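PDB 3VSF: ricin B lectin from Clostridium thermocellum, which probably hydrolyses beta-1,3-galactan from the chain end with a family 43 glycoside hydrolase domain and carries a galactose-binding beta-trefoil module. Local coordinates for residues 485-489 and 490-494. Numbering follows the deposited sequence.
Sequences SDAGG and TNQHW
Gln492 reaches back along its own loop and bonds through its terminal amide to the backbone of Ser485, Ala487 and, weakly, Gly488. Its CG stands anti to the carbonyl carbon (chi1 -61°) and the chain runs extended beyond it, which carries the amide across to the start of the loop. There Gln492 NE2 gives a hydrogen bond to Ser485 O at 2.9 Å, with the acceptor tilted out of the amide plane, and a second one to Asp469. On the other side of the amide, Gln492 OE1 takes the N-H of Ala487 N at 2.9 Å, in the carbonyl plane and on a lone pair. A weak bond from Gly488 N also ends on Gln492 OE1, at 3.3 Å.

The same Gly488 N reaches Asp486 OD1 at 3.3 Å, from above the carboxylate plane, and so closes an Asx turn; OD2 of that carboxylate forms a salt bridge with Lys458. This loop joins strand 479-484 to strand 494-498 in the beta-trefoil lectin module, and its glutamine belongs to the QxW signature of ricin-type repeats, with Trp494 two residues on, bonded through NE1 to Ile468 O.

Gly489 O serves the short 3-10 turn 490-492, accepting from Gln492 N at 3.3 Å. The His493 ring lies with one face over that oxygen, with His493 NE2 3.1 Å from Gly489 O but at an angle too poor for a hydrogen bond. Asn491 sends ND2 to Val470 O and to a glycerol probably from the crystallisation liquor, while Asn491 OD1 packs 3.6 Å from Gly489 C.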
loop_
_atom_site.group_PDB
_atom_site.type_symbol
_atom_site.label_atom_id
_atom_site.label_comp_id
_atom_site.label_asym_id
_atom_site.label_seq_id
_atom_site.Cartn_x
_atom_site.Cartn_y
_atom_site.Cartn_z
ATOM N N SER A 485 -26.338 18.667 13.783
ATOM C CA SER A 485 -26.990 17.992 14.900
ATOM C C SER A 485 -28.399 17.553 14.521
ATOM O O SER A 485 -29.055 18.191 13.698
ATOM C CB SER A 485 -27.045 18.914 16.119
ATOM O OG SER A 485 -25.750 19.354 16.487
ATOM N N ASP A 486 -28.859 16.464 15.127
ATOM C CA ASP A 486 -30.207 15.966 14.883
ATOM C C ASP A 486 -31.251 16.950 15.402
ATOM O O ASP A 486 -31.546 16.984 16.596
ATOM C CB ASP A 486 -30.396 14.595 15.539
ATOM C CG ASP A 486 -31.805 14.057 15.370
ATOM O OD1 ASP A 486 -32.495 14.469 14.414
ATOM O OD2 ASP A 486 -32.220 13.216 16.196
ATOM N N ALA A 487 -31.806 17.750 14.496
ATOM C CA ALA A 487 -32.787 18.764 14.864
ATOM C C ALA A 487 -34.207 18.343 14.498
ATOM O O ALA A 487 -35.163 19.084 14.732
ATOM C CB ALA A 487 -32.441 20.096 14.214
ATOM N N GLY A 488 -34.340 17.153 13.920
ATOM C CA GLY A 488 -35.644 16.618 13.571
ATOM C C GLY A 488 -36.239 17.231 12.318
ATOM O O GLY A 488 -37.392 16.965 11.976
ATOM N N GLY A 489 -35.456 18.056 11.631
ATOM C CA GLY A 489 -35.902 18.675 10.397
ATOM C C GLY A 489 -36.012 17.667 9.269
ATOM O O GLY A 489 -35.362 16.622 9.295
ATOM N N THR A 490 -36.837 17.977 8.275
ATOM C CA THR A 490 -37.038 17.076 7.146
ATOM C C THR A 490 -35.877 17.147 6.162
ATOM O O THR A 490 -35.724 16.275 5.306
ATOM C CB THR A 490 -38.353 17.375 6.405
ATOM O OG1 THR A 490 -38.353 18.735 5.955
ATOM C CG2 THR A 490 -39.543 17.148 7.324
ATOM N N ASN A 491 -35.061 18.188 6.284
ATOM C CA ASN A 491 -33.877 18.320 5.446
ATOM C C ASN A 491 -32.773 17.383 5.920
ATOM O O ASN A 491 -31.700 17.312 5.322
ATOM C CB ASN A 491 -33.378 19.766 5.434
ATOM C CG ASN A 491 -32.917 20.237 6.800
ATOM O OD1 ASN A 491 -33.514 19.895 7.822
ATOM N ND2 ASN A 491 -31.847 21.022 6.824
ATOM N N GLN A 492 -33.053 16.661 7.002
ATOM C CA GLN A 492 -32.102 15.717 7.574
ATOM C C GLN A 492 -32.577 14.280 7.387
ATOM O O GLN A 492 -31.901 13.335 7.791
ATOM C CB GLN A 492 -31.900 16.005 9.062
ATOM C CG GLN A 492 -31.350 17.389 9.356
ATOM C CD GLN A 492 -31.242 17.668 10.841
ATOM O OE1 GLN A 492 -31.910 17.028 11.654
ATOM N NE2 GLN A 492 -30.396 18.624 11.203
ATOM N N HIS A 493 -33.746 14.124 6.775
ATOM C CA HIS A 493 -34.325 12.802 6.553
ATOM C C HIS A 493 -34.125 12.352 5.109
ATOM O O HIS A 493 -34.413 13.096 4.172
ATOM C CB HIS A 493 -35.813 12.806 6.910
ATOM C CG HIS A 493 -36.094 13.218 8.323
ATOM N ND1 HIS A 493 -37.373 13.347 8.820
ATOM C CD2 HIS A 493 -35.261 13.528 9.343
ATOM C CE1 HIS A 493 -37.316 13.719 10.086
ATOM N NE2 HIS A 493 -36.046 13.837 10.429
ATOM N N TRP A 494 -33.630 11.131 4.937
ATOM C CA TRP A 494 -33.319 10.612 3.609
ATOM C C TRP A 494 -33.981 9.260 3.358
ATOM O O TRP A 494 -34.054 8.418 4.252
ATOM C CB TRP A 494 -31.805 10.488 3.431
ATOM C CG TRP A 494 -31.072 11.778 3.634
ATOM C CD1 TRP A 494 -30.712 12.334 4.826
ATOM C CD2 TRP A 494 -30.609 12.673 2.616
ATOM N NE1 TRP A 494 -30.055 13.521 4.614
ATOM C CE2 TRP A 494 -29.979 13.752 3.266
ATOM C CE3 TRP A 494 -30.667 12.667 1.220
ATOM C CZ2 TRP A 494 -29.410 14.814 2.567
ATOM C CZ3 TRP A 494 -30.103 13.723 0.528
ATOM C CH2 TRP A 494 -29.483 14.781 1.201
#